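Local coordinates for methyltransferase domain-containing protein (Serratia marcescens, PDB 7CLU), which acts as an S-adenosylmethionine-dependent O-methyltransferase in the prodigiosin synthetic pathway, probably transferring the methyl group to a hydroxyl oxygen of a pathway intermediate, at residues P155-F160 / I327-L333; D144-F148 / G176-G180; A187-I193 / Y216-I220. One frame throughout, in Å; residues are numbered along the deposited sequence.

In the fold
All three contacts belong to the Rossmann-like methyltransferase fold, built on a seven-stranded sheet with strand order 3-2-1-4-5-7-6. Along the chain, contacts 1 and 2 interlock: 144-148 and 155-160, on the successive helices 139-152 and 154-163, precede 176-180, and 327-333 comes last. Contact 3 falls between 176-180 and 327-333. Their centres lie about 17 Å (1 and 2), 19 Å (2 and 3) and 20 Å (1 and 3) apart. Contacts 1 and 2 each hold a residue that binds S-adenosyl-L-homocysteine, Arg331 and Gln146. Helix 181-189 joins the cofactor loop of contact 2 to contact 3, which ties together turns away from the annotated sites.

Contact 1: residues P155-F160 / I327-L333; sequences PFIAGF and IAGPRTL
Arg331 lays its guanidinium flat on the ring of Phe156, where the hairpin of strands 322-326 and 332-337, the antiparallel pair at one side of the Rossmann-like methyltransferase sheet, packs on helix 154-163. The two planes differ by only 7° and their centres are 4.1 Å apart, an off-centre cation-pi stack. The aliphatic part of the arginine shares the same face, with Arg331 CD 3.6 Å from the centroid of the Phe156 ring. A long side chain ending in a flat group suits the place, for it can cover this ring and still hydrogen-bond Ser274 OG of strand 270-275 through NH1; Arg331 is also one of the residues that bind S-adenosyl-L-homocysteine.

One helical turn on, Phe160 meets the hairpin through Leu333, whose branching serves two rings. Leu333 CD1 touches Phe160 CE1 at 3.4 Å; Leu333 CD2 stands over the middle of the Phe160 ring, 4.2 Å from its centroid, and meets the Phe156 ring at its edge. Ile327 CD1 fits beside both phenylalanines, 3.9 Å from Phe156 CE1 and 4.1 Å from Phe160 CB. Both rings reach the hairpin with CG anti to the backbone N (chi1 156° in Phe156, -160° in Phe160).

Asp163 OD2 accepts a hydrogen bond from Ala328 N. Between the backbones, glycines permit close approach. Gly329, whose backbone angles call for glycine, brings its CA to 4.4 Å from Phe156 CA, and, with no side chain on Gly159, Ala328 O comes within 3.8 Å of Gly159 CA.

Contact 2: residues D144-F148 / G176-G180; sequences DFQEF and GSGIG
Gln146 stretches from helix 139-152 across Gly178 in the loop GSGIG, which follows strand 171-175 and matches the GxGxG glycine-rich motif (motif I) with which Rossmann-like methyltransferases bind S-adenosylmethionine. Its CG lies anti to the carbonyl carbon (chi1 -67°), and with the chain extended beyond CG (chi2 -166°) the side chain runs along the loop instead of folding back on its helix. Gly178 takes up the whole length of it: Gly178 CA is 3.5 Å from Gln146 CB and 3.2 Å from Gln146 OE1, and the face of the amide lies over that carbon. Glycine suits the place, because the CA atoms of Gln146 and Gly178 approach to 4.7 Å and a beta carbon on residue 178 would point at the helix and run into Gln146 CB.

At the far end Gln146 NE2 gives a weak hydrogen bond to Gly176 O, 3.4 Å long and bent to 138°. The amide is probably positioned as much by its packing on Gly178 CA as by this bond. Gln146 binds S-adenosyl-L-homocysteine, as does Glu199, which lies next to Gly176; this weak bond thus lies between a cofactor-binding side chain and the loop beside another. The backbone of Gly176 has a positive phi, which glycine adopts easily.

One residue along the helix, Glu147 swings to the other flank of the contact and meets Ile179, the two side chains crossing at about a right angle. The glutamate chain bends at chi2, bringing its carboxylate across the isoleucine's methyl while remaining at the protein surface. The beta-branch of Ile179 does most of the touching: its CG2 packs 3.8 Å from Glu147 CA and meets Glu147 OE1 at 3.2 Å, a close van der Waals contact.

Contact 3: residues A187-I193 / Y216-I220; sequences ADAYPGI and YGERI
Arg219 presents one face of its guanidinium to Ala187 and its edge to carbonyl oxygens of 187-193. Ala187 CB lies over that face, 3.9 Å from Arg219 NE, a methyl small enough for the arginine to pass over Ala187 of helix 181-189. In the guanidinium plane are Ile193 O, Tyr190 O and a water. The Tyr216 ring, in contrast, is met at its edge: Asp188 OD1 lies there near the ring plane, with the carboxylate turned 62° from the ring, and Ala187 CB comes to 4.0 Å from Tyr216 CE2.

The two segments lie where helices lead into strands in the beta-alpha-beta units of the Rossmann-like fold: 187-193 runs from helix 181-189 to strand 194-199, while the loop 216-220 connects helix 201-214 to strand 221-224. Arg219 grips Ile193 O end-on, from NH2 at 2.8 Å and NH1 at 3.0 Å, and both donors lie in the carbonyl plane. A weak bond of 3.1 Å runs from Arg219 NH2 to Tyr190 O. Since Tyr190 and Ile193 bound a type I beta turn, a single guanidinium holds both ends of it. The bend at chi2 of Arg219 (75°) brings the group to this turn, and a water bridges Arg219 NE to Ala187 O.

Tyr216 OH donates to Asp188 OD1 over a modelled 2.3 Å, a doubtful length, too short to trust, and a second water links the hydroxyl to Asp188 OD2. That oxygen also bonds a glycerol, probably from the crystallisation liquor. The chemistry implies a polar fastening at the surface: a cation held largely by the carbonyl of Ile193, with a weaker bond to Tyr190 O and a water, while the second water adds a solvent bridge between the two segments.

Contact 1: residues P155-F160 / I327-L333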
ATOM      1  N   PRO A 155      13.547  10.033 -18.023  1.00 29.42           N
ATOM      2  CA  PRO A 155      14.655   9.114 -18.340  1.00 28.23           C
ATOM      3  C   PRO A 155      14.412   8.271 -19.578  1.00 26.08           C
ATOM      4  O   PRO A 155      15.376   7.966 -20.287  1.00 27.26           O
ATOM      5  CB  PRO A 155      14.777   8.251 -17.082  1.00 31.17           C
ATOM      6  CG  PRO A 155      14.241   9.138 -15.984  1.00 36.27           C
ATOM      7  CD  PRO A 155      13.088   9.864 -16.630  1.00 33.47           C
ATOM      8  N   PHE A 156      13.170   7.871 -19.861  1.00 27.02           N
ATOM      9  CA  PHE A 156      12.904   7.172 -21.117  1.00 24.87           C
ATOM     10  C   PHE A 156      13.186   8.078 -22.305  1.00 26.02           C
ATOM     11  O   PHE A 156      13.840   7.673 -23.275  1.00 28.29           O
ATOM     12  CB  PHE A 156      11.454   6.672 -21.168  1.00 25.78           C
ATOM     13  CG  PHE A 156      10.937   6.463 -22.570  1.00 24.76           C
ATOM     14  CD1 PHE A 156      11.479   5.476 -23.379  1.00 25.29           C
ATOM     15  CD2 PHE A 156       9.932   7.261 -23.083  1.00 23.95           C
ATOM     16  CE1 PHE A 156      11.030   5.282 -24.690  1.00 24.74           C
ATOM     17  CE2 PHE A 156       9.470   7.068 -24.381  1.00 29.07           C
ATOM     18  CZ  PHE A 156      10.027   6.078 -25.188  1.00 24.43           C
ATOM     19  N   ILE A 157      12.679   9.312 -22.253  1.00 25.48           N
ATOM     20  CA  ILE A 157      12.801  10.217 -23.393  1.00 27.01           C
ATOM     21  C   ILE A 157      14.267  10.532 -23.655  1.00 29.37           C
ATOM     22  O   ILE A 157      14.751  10.429 -24.787  1.00 26.55           O
ATOM     23  CB  ILE A 157      11.986  11.498 -23.146  1.00 24.93           C
ATOM     24  CG1 ILE A 157      10.496  11.212 -23.278  1.00 30.37           C
ATOM     25  CG2 ILE A 157      12.437  12.602 -24.085  1.00 26.88           C
ATOM     26  CD1 ILE A 157       9.631  12.280 -22.691  1.00 32.04           C
ATOM     27  N   ALA A 158      14.995  10.899 -22.599  1.00 23.58           N
ATOM     28  CA  ALA A 158      16.425  11.171 -22.725  1.00 29.50           C
ATOM     29  C   ALA A 158      17.177   9.974 -23.298  1.00 26.36           C
ATOM     30  O   ALA A 158      18.030  10.137 -24.173  1.00 30.41           O
ATOM     31  CB  ALA A 158      17.001  11.571 -21.360  1.00 27.09           C
ATOM     32  N   GLY A 159      16.854   8.764 -22.839  1.00 27.60           N
ATOM     33  CA  GLY A 159      17.553   7.586 -23.327  1.00 30.35           C
ATOM     34  C   GLY A 159      17.138   7.183 -24.727  1.00 33.16           C
ATOM     35  O   GLY A 159      17.940   6.611 -25.472  1.00 32.48           O
ATOM     36  N   PHE A 160      15.882   7.460 -25.098  1.00 27.62           N
ATOM     37  CA  PHE A 160      15.437   7.253 -26.471  1.00 29.18           C
ATOM     38  C   PHE A 160      16.166   8.210 -27.417  1.00 26.98           C
ATOM     39  O   PHE A 160      16.760   7.780 -28.409  1.00 32.22           O
ATOM     40  CB  PHE A 160      13.912   7.437 -26.546  1.00 25.14           C
ATOM     41  CG  PHE A 160      13.251   6.796 -27.760  1.00 30.51           C
ATOM     42  CD1 PHE A 160      13.984   6.069 -28.693  1.00 28.80           C
ATOM     43  CD2 PHE A 160      11.880   6.922 -27.951  1.00 26.61           C
ATOM     44  CE1 PHE A 160      13.350   5.492 -29.798  1.00 26.13           C
ATOM     45  CE2 PHE A 160      11.247   6.349 -29.057  1.00 28.69           C
ATOM     46  CZ  PHE A 160      11.990   5.641 -29.977  1.00 24.98           C
ATOM     47  N   ILE A 327      17.399   0.328 -24.443  1.00 38.34           N
ATOM     48  CA  ILE A 327      17.841   1.713 -24.327  1.00 34.67           C
ATOM     49  C   ILE A 327      17.892   2.067 -22.846  1.00 34.40           C
ATOM     50  O   ILE A 327      17.289   1.398 -21.999  1.00 34.43           O
ATOM     51  CB  ILE A 327      16.915   2.707 -25.083  1.00 33.51           C
ATOM     52  CG1 ILE A 327      15.456   2.536 -24.639  1.00 31.08           C
ATOM     53  CG2 ILE A 327      17.017   2.539 -26.596  1.00 35.13           C
ATOM     54  CD1 ILE A 327      14.592   3.719 -24.989  1.00 28.43           C
ATOM     55  N   ALA A 328      18.614   3.140 -22.537  1.00 31.30           N
ATOM     56  CA  ALA A 328      18.591   3.662 -21.179  1.00 37.22           C
ATOM     57  C   ALA A 328      17.170   4.071 -20.801  1.00 36.66           C
ATOM     58  O   ALA A 328      16.354   4.445 -21.651  1.00 33.80           O
ATOM     59  CB  ALA A 328      19.536   4.858 -21.031  1.00 35.64           C
ATOM     60  N   GLY A 329      16.878   4.006 -19.504  1.00 32.97           N
ATOM     61  CA  GLY A 329      15.559   4.340 -19.018  1.00 29.74           C
ATOM     62  C   GLY A 329      14.749   3.104 -18.705  1.00 24.65           C
ATOM     63  O   GLY A 329      15.209   1.974 -18.866  1.00 28.99           O
ATOM     64  N   PRO A 330      13.520   3.297 -18.228  1.00 25.68           N
ATOM     65  CA  PRO A 330      12.717   2.150 -17.792  1.00 29.04           C
ATOM     66  C   PRO A 330      11.983   1.432 -18.918  1.00 27.79           C
ATOM     67  O   PRO A 330      11.422   0.355 -18.669  1.00 29.09           O
ATOM     68  CB  PRO A 330      11.724   2.780 -16.804  1.00 25.76           C
ATOM     69  CG  PRO A 330      11.541   4.178 -17.296  1.00 28.25           C
ATOM     70  CD  PRO A 330      12.863   4.586 -17.940  1.00 29.07           C
ATOM     71  N   ARG A 331      11.955   1.975 -20.133  1.00 25.98           N
ATOM     72  CA  ARG A 331      11.230   1.310 -21.211  1.00 26.12           C
ATOM     73  C   ARG A 331      12.175   0.476 -22.073  1.00 27.13           C
ATOM     74  O   ARG A 331      13.394   0.653 -22.064  1.00 29.89           O
ATOM     75  CB  ARG A 331      10.477   2.321 -22.090  1.00 20.61           C
ATOM     76  CG  ARG A 331       9.397   3.079 -21.348  1.00 22.97           C
ATOM     77  CD  ARG A 331       8.448   3.810 -22.266  1.00 24.82           C
ATOM     78  NE  ARG A 331       7.731   4.848 -21.539  1.00 25.32           N
ATOM     79  CZ  ARG A 331       6.835   5.662 -22.077  1.00 25.79           C
ATOM     80  NH1 ARG A 331       6.533   5.566 -23.369  1.00 24.59           N
ATOM     81  NH2 ARG A 331       6.262   6.591 -21.322  1.00 26.53           N
ATOM     82  N   THR A 332      11.576  -0.454 -22.808  1.00 22.35           N
ATOM     83  CA  THR A 332      12.232  -1.298 -23.789  1.00 27.92           C
ATOM     84  C   THR A 332      11.555  -1.061 -25.136  1.00 27.52           C
ATOM     85  O   THR A 332      10.333  -0.926 -25.207  1.00 27.04           O
ATOM     86  CB  THR A 332      12.119  -2.770 -23.367  1.00 28.88           C
ATOM     87  OG1 THR A 332      12.750  -2.936 -22.093  1.00 30.04           O
ATOM     88  CG2 THR A 332      12.773  -3.677 -24.366  1.00 33.90           C
ATOM     89  N   LEU A 333      12.340  -0.994 -26.202  1.00 30.73           N
ATOM     90  CA  LEU A 333      11.794  -0.720 -27.527  1.00 30.41           C
ATOM     91  C   LEU A 333      11.495  -2.035 -28.236  1.00 28.68           C
ATOM     92  O   LEU A 333      12.350  -2.929 -28.300  1.00 30.52           O
ATOM     93  CB  LEU A 333      12.765   0.129 -28.364  1.00 25.46           C
ATOM     94  CG  LEU A 333      13.187   1.509 -27.856  1.00 30.00           C
ATOM     95  CD1 LEU A 333      13.970   2.247 -28.930  1.00 30.09           C
ATOM     96  CD2 LEU A 333      12.010   2.367 -27.346  1.00 24.77           C
TER

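Contact 2: residues D144-F148 / G176-G180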
ATOM      1  N   ASP A 144      -4.770  15.168 -17.840  1.00 38.32           N
ATOM      2  CA  ASP A 144      -4.135  15.242 -16.522  1.00 36.79           C
ATOM      3  C   ASP A 144      -3.244  14.033 -16.286  1.00 39.06           C
ATOM      4  O   ASP A 144      -2.145  14.153 -15.728  1.00 37.00           O
ATOM      5  CB  ASP A 144      -5.177  15.306 -15.405  1.00 37.69           C
ATOM      6  CG  ASP A 144      -6.040  16.548 -15.457  1.00 41.98           C
ATOM      7  OD1 ASP A 144      -5.710  17.481 -16.216  1.00 34.49           O
ATOM      8  OD2 ASP A 144      -7.055  16.580 -14.709  1.00 38.26           O
ATOM      9  N   PHE A 145      -3.728  12.852 -16.669  1.00 34.20           N
ATOM     10  CA  PHE A 145      -2.950  11.632 -16.507  1.00 36.68           C
ATOM     11  C   PHE A 145      -1.664  11.703 -17.319  1.00 36.77           C
ATOM     12  O   PHE A 145      -0.567  11.422 -16.813  1.00 33.48           O
ATOM     13  CB  PHE A 145      -3.806  10.440 -16.932  1.00 36.17           C
ATOM     14  CG  PHE A 145      -3.054   9.143 -17.046  1.00 44.28           C
ATOM     15  CD1 PHE A 145      -2.698   8.431 -15.914  1.00 45.34           C
ATOM     16  CD2 PHE A 145      -2.736   8.618 -18.290  1.00 48.18           C
ATOM     17  CE1 PHE A 145      -2.025   7.227 -16.009  1.00 49.38           C
ATOM     18  CE2 PHE A 145      -2.056   7.415 -18.399  1.00 51.85           C
ATOM     19  CZ  PHE A 145      -1.702   6.714 -17.251  1.00 54.39           C
ATOM     20  N   GLN A 146      -1.779  12.107 -18.580  1.00 35.14           N
ATOM     21  CA  GLN A 146      -0.621  12.063 -19.458  1.00 36.53           C
ATOM     22  C   GLN A 146       0.408  13.117 -19.071  1.00 40.43           C
ATOM     23  O   GLN A 146       1.614  12.871 -19.178  1.00 37.34           O
ATOM     24  CB  GLN A 146      -1.087  12.198 -20.906  1.00 38.18           C
ATOM     25  CG  GLN A 146      -1.895  10.960 -21.349  1.00 40.48           C
ATOM     26  CD  GLN A 146      -2.101  10.854 -22.840  1.00 48.85           C
ATOM     27  OE1 GLN A 146      -2.623  11.771 -23.475  1.00 50.34           O
ATOM     28  NE2 GLN A 146      -1.708   9.722 -23.409  1.00 48.22           N
ATOM     29  N   GLU A 147      -0.039  14.269 -18.569  1.00 36.55           N
ATOM     30  CA  GLU A 147       0.912  15.278 -18.132  1.00 40.90           C
ATOM     31  C   GLU A 147       1.615  14.853 -16.845  1.00 37.44           C
ATOM     32  O   GLU A 147       2.796  15.156 -16.657  1.00 39.11           O
ATOM     33  CB  GLU A 147       0.212  16.632 -17.975  1.00 40.09           C
ATOM     34  CG  GLU A 147       1.154  17.757 -17.557  1.00 54.50           C
ATOM     35  CD  GLU A 147       1.360  18.807 -18.642  1.00 60.27           C
ATOM     36  OE1 GLU A 147       0.584  18.816 -19.626  1.00 65.92           O
ATOM     37  OE2 GLU A 147       2.313  19.612 -18.514  1.00 63.90           O
ATOM     38  N   PHE A 148       0.930  14.132 -15.962  1.00 34.69           N
ATOM     39  CA  PHE A 148       1.632  13.535 -14.834  1.00 33.70           C
ATOM     40  C   PHE A 148       2.683  12.529 -15.306  1.00 39.32           C
ATOM     41  O   PHE A 148       3.850  12.587 -14.896  1.00 37.18           O
ATOM     42  CB  PHE A 148       0.642  12.871 -13.896  1.00 34.80           C
ATOM     43  CG  PHE A 148       1.290  12.170 -12.759  1.00 37.66           C
ATOM     44  CD1 PHE A 148       1.825  12.901 -11.702  1.00 39.32           C
ATOM     45  CD2 PHE A 148       1.390  10.795 -12.744  1.00 35.01           C
ATOM     46  CE1 PHE A 148       2.433  12.262 -10.632  1.00 40.73           C
ATOM     47  CE2 PHE A 148       1.997  10.144 -11.676  1.00 41.70           C
ATOM     48  CZ  PHE A 148       2.523  10.884 -10.621  1.00 39.31           C
ATOM     49  N   GLY A 176      -0.457   9.269 -30.054  1.00 28.12           N
ATOM     50  CA  GLY A 176      -1.110   9.377 -28.765  1.00 36.97           C
ATOM     51  C   GLY A 176      -0.228   9.957 -27.687  1.00 38.69           C
ATOM     52  O   GLY A 176      -0.413   9.632 -26.509  1.00 41.55           O
ATOM     53  N   SER A 177       0.759  10.773 -28.076  1.00 39.50           N
ATOM     54  CA  SER A 177       1.530  11.607 -27.157  1.00 40.39           C
ATOM     55  C   SER A 177       0.605  12.281 -26.154  1.00 46.09           C
ATOM     56  O   SER A 177      -0.427  12.849 -26.521  1.00 44.64           O
ATOM     57  CB  SER A 177       2.291  12.691 -27.938  1.00 38.83           C
ATOM     58  OG  SER A 177       3.615  12.335 -28.306  1.00 40.32           O
ATOM     59  N   GLY A 178       0.981  12.235 -24.887  1.00 50.58           N
ATOM     60  CA  GLY A 178       0.268  13.077 -23.959  1.00 44.30           C
ATOM     61  C   GLY A 178       0.478  14.536 -24.312  1.00 44.17           C
ATOM     62  O   GLY A 178      -0.454  15.244 -24.715  1.00 39.85           O
ATOM     63  N   ILE A 179       1.718  14.994 -24.177  1.00 41.72           N
ATOM     64  CA  ILE A 179       1.971  16.424 -24.120  1.00 41.21           C
ATOM     65  C   ILE A 179       3.088  16.836 -25.071  1.00 37.53           C
ATOM     66  O   ILE A 179       3.533  17.988 -25.043  1.00 39.87           O
ATOM     67  CB  ILE A 179       2.297  16.849 -22.676  1.00 45.08           C
ATOM     68  CG1 ILE A 179       3.600  16.196 -22.218  1.00 42.08           C
ATOM     69  CG2 ILE A 179       1.154  16.476 -21.727  1.00 45.08           C
ATOM     70  CD1 ILE A 179       4.204  16.845 -20.985  1.00 48.84           C
ATOM     71  N   GLY A 180       3.551  15.916 -25.916  1.00 38.13           N
ATOM     72  CA  GLY A 180       4.537  16.284 -26.922  1.00 36.11           C
ATOM     73  C   GLY A 180       5.982  16.279 -26.472  1.00 31.58           C
ATOM     74  O   GLY A 180       6.850  16.702 -27.247  1.00 25.66           O
TER

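Contact 3: residues A187-I193 / Y216-I220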
ATOM      1  N   ALA A 187      13.253  17.169 -31.624  1.00 23.59           N
ATOM      2  CA  ALA A 187      13.502  18.445 -32.302  1.00 23.24           C
ATOM      3  C   ALA A 187      14.702  19.175 -31.724  1.00 30.55           C
ATOM      4  O   ALA A 187      15.447  19.842 -32.458  1.00 29.68           O
ATOM      5  CB  ALA A 187      12.284  19.365 -32.196  1.00 25.08           C
ATOM      6  N   ASP A 188      14.872  19.111 -30.400  1.00 25.62           N
ATOM      7  CA  ASP A 188      15.957  19.850 -29.766  1.00 28.09           C
ATOM      8  C   ASP A 188      17.327  19.291 -30.141  1.00 29.39           C
ATOM      9  O   ASP A 188      18.324  20.025 -30.083  1.00 32.76           O
ATOM     10  CB  ASP A 188      15.793  19.840 -28.244  1.00 27.86           C
ATOM     11  CG  ASP A 188      14.504  20.517 -27.775  1.00 27.05           C
ATOM     12  OD1 ASP A 188      13.940  21.374 -28.488  1.00 24.81           O
ATOM     13  OD2 ASP A 188      14.068  20.191 -26.662  1.00 31.55           O
ATOM     14  N   ALA A 189      17.391  18.015 -30.533  1.00 27.68           N
ATOM     15  CA  ALA A 189      18.639  17.324 -30.823  1.00 34.26           C
ATOM     16  C   ALA A 189      18.806  16.953 -32.292  1.00 35.68           C
ATOM     17  O   ALA A 189      19.918  16.593 -32.697  1.00 29.05           O
ATOM     18  CB  ALA A 189      18.740  16.051 -29.966  1.00 31.69           C
ATOM     19  N   TYR A 190      17.743  17.035 -33.094  1.00 29.66           N
ATOM     20  CA  TYR A 190      17.763  16.582 -34.486  1.00 32.22           C
ATOM     21  C   TYR A 190      17.034  17.598 -35.350  1.00 33.80           C
ATOM     22  O   TYR A 190      15.819  17.498 -35.558  1.00 34.69           O
ATOM     23  CB  TYR A 190      17.118  15.206 -34.627  1.00 31.64           C
ATOM     24  CG  TYR A 190      17.852  14.078 -33.923  1.00 35.73           C
ATOM     25  CD1 TYR A 190      18.834  13.335 -34.578  1.00 36.47           C
ATOM     26  CD2 TYR A 190      17.547  13.744 -32.612  1.00 32.54           C
ATOM     27  CE1 TYR A 190      19.492  12.291 -33.939  1.00 37.17           C
ATOM     28  CE2 TYR A 190      18.194  12.707 -31.966  1.00 33.93           C
ATOM     29  CZ  TYR A 190      19.161  11.980 -32.631  1.00 37.13           C
ATOM     30  OH  TYR A 190      19.795  10.948 -31.976  1.00 39.83           O
ATOM     31  N   PRO A 191      17.756  18.582 -35.902  1.00 36.44           N
ATOM     32  CA  PRO A 191      17.077  19.738 -36.511  1.00 33.71           C
ATOM     33  C   PRO A 191      16.429  19.460 -37.856  1.00 32.04           C
ATOM     34  O   PRO A 191      15.606  20.266 -38.298  1.00 38.47           O
ATOM     35  CB  PRO A 191      18.205  20.768 -36.653  1.00 34.90           C
ATOM     36  CG  PRO A 191      19.445  19.943 -36.765  1.00 29.07           C
ATOM     37  CD  PRO A 191      19.225  18.729 -35.908  1.00 33.75           C
ATOM     38  N   GLY A 192      16.776  18.380 -38.533  1.00 29.27           N
ATOM     39  CA  GLY A 192      16.282  18.184 -39.878  1.00 34.32           C
ATOM     40  C   GLY A 192      15.154  17.191 -40.054  1.00 35.98           C
ATOM     41  O   GLY A 192      14.678  17.019 -41.180  1.00 34.97           O
ATOM     42  N   ILE A 193      14.700  16.531 -38.987  1.00 32.59           N
ATOM     43  CA  ILE A 193      13.704  15.475 -39.119  1.00 32.67           C
ATOM     44  C   ILE A 193      12.307  16.072 -38.977  1.00 33.99           C
ATOM     45  O   ILE A 193      12.069  16.930 -38.119  1.00 31.41           O
ATOM     46  CB  ILE A 193      13.952  14.347 -38.096  1.00 30.04           C
ATOM     47  CG1 ILE A 193      12.946  13.208 -38.313  1.00 25.27           C
ATOM     48  CG2 ILE A 193      13.895  14.881 -36.656  1.00 30.76           C
ATOM     49  CD1 ILE A 193      13.026  12.098 -37.287  1.00 27.10           C
ATOM     50  N   TYR A 216       6.637  25.336 -30.287  1.00 26.13           N
ATOM     51  CA  TYR A 216       6.877  24.204 -31.172  1.00 24.78           C
ATOM     52  C   TYR A 216       5.718  23.980 -32.141  1.00 29.65           C
ATOM     53  O   TYR A 216       5.654  22.926 -32.783  1.00 28.14           O
ATOM     54  CB  TYR A 216       7.131  22.928 -30.352  1.00 25.31           C
ATOM     55  CG  TYR A 216       8.487  22.873 -29.680  1.00 28.67           C
ATOM     56  CD1 TYR A 216       8.745  23.628 -28.545  1.00 30.78           C
ATOM     57  CD2 TYR A 216       9.515  22.086 -30.194  1.00 24.85           C
ATOM     58  CE1 TYR A 216       9.983  23.600 -27.927  1.00 29.40           C
ATOM     59  CE2 TYR A 216      10.762  22.057 -29.588  1.00 27.83           C
ATOM     60  CZ  TYR A 216      10.984  22.812 -28.450  1.00 27.12           C
ATOM     61  OH  TYR A 216      12.216  22.798 -27.829  1.00 30.85           O
ATOM     62  N   GLY A 217       4.804  24.944 -32.256  1.00 30.79           N
ATOM     63  CA  GLY A 217       3.609  24.748 -33.067  1.00 33.77           C
ATOM     64  C   GLY A 217       3.887  24.621 -34.554  1.00 33.65           C
ATOM     65  O   GLY A 217       3.110  23.993 -35.286  1.00 33.44           O
ATOM     66  N   GLU A 218       4.972  25.227 -35.036  1.00 31.29           N
ATOM     67  CA  GLU A 218       5.347  25.029 -36.431  1.00 34.18           C
ATOM     68  C   GLU A 218       6.304  23.866 -36.617  1.00 34.17           C
ATOM     69  O   GLU A 218       6.358  23.288 -37.709  1.00 36.16           O
ATOM     70  CB  GLU A 218       5.976  26.296 -37.001  1.00 39.47           C
ATOM     71  CG  GLU A 218       5.018  27.460 -37.081  1.00 40.61           C
ATOM     72  CD  GLU A 218       5.562  28.583 -37.937  1.00 51.44           C
ATOM     73  OE1 GLU A 218       4.746  29.391 -38.432  1.00 59.83           O
ATOM     74  OE2 GLU A 218       6.805  28.656 -38.115  1.00 53.52           O
ATOM     75  N   ARG A 219       7.044  23.502 -35.574  1.00 25.62           N
ATOM     76  CA  ARG A 219       8.028  22.432 -35.669  1.00 28.90           C
ATOM     77  C   ARG A 219       7.389  21.044 -35.640  1.00 30.80           C
ATOM     78  O   ARG A 219       7.925  20.103 -36.240  1.00 29.93           O
ATOM     79  CB  ARG A 219       9.036  22.575 -34.523  1.00 27.88           C
ATOM     80  CG  ARG A 219      10.184  21.587 -34.556  1.00 29.71           C
ATOM     81  CD  ARG A 219      11.203  21.939 -35.636  1.00 31.07           C
ATOM     82  NE  ARG A 219      12.257  20.929 -35.720  1.00 32.59           N
ATOM     83  CZ  ARG A 219      12.112  19.752 -36.321  1.00 31.62           C
ATOM     84  NH1 ARG A 219      10.953  19.435 -36.895  1.00 29.31           N
ATOM     85  NH2 ARG A 219      13.121  18.886 -36.348  1.00 28.36           N
ATOM     86  N   ILE A 220       6.263  20.896 -34.942  1.00 27.98           N
ATOM     87  CA  ILE A 220       5.639  19.598 -34.688  1.00 26.63           C
ATOM     88  C   ILE A 220       4.169  19.682 -35.091  1.00 28.21           C
ATOM     89  O   ILE A 220       3.398  20.439 -34.490  1.00 27.56           O
ATOM     90  CB  ILE A 220       5.777  19.185 -33.209  1.00 29.46           C
ATOM     91  CG1 ILE A 220       7.260  19.133 -32.796  1.00 26.37           C
ATOM     92  CG2 ILE A 220       5.086  17.847 -32.940  1.00 25.79           C
ATOM     93  CD1 ILE A 220       7.438  18.992 -31.293  1.00 28.25           C
TER
HETATM   94  O   HOH W   1      14.759  21.082 -34.553  1.00 34.88           O
HETATM   95  O   HOH W   2      11.962  21.020 -25.507  1.00 33.27           O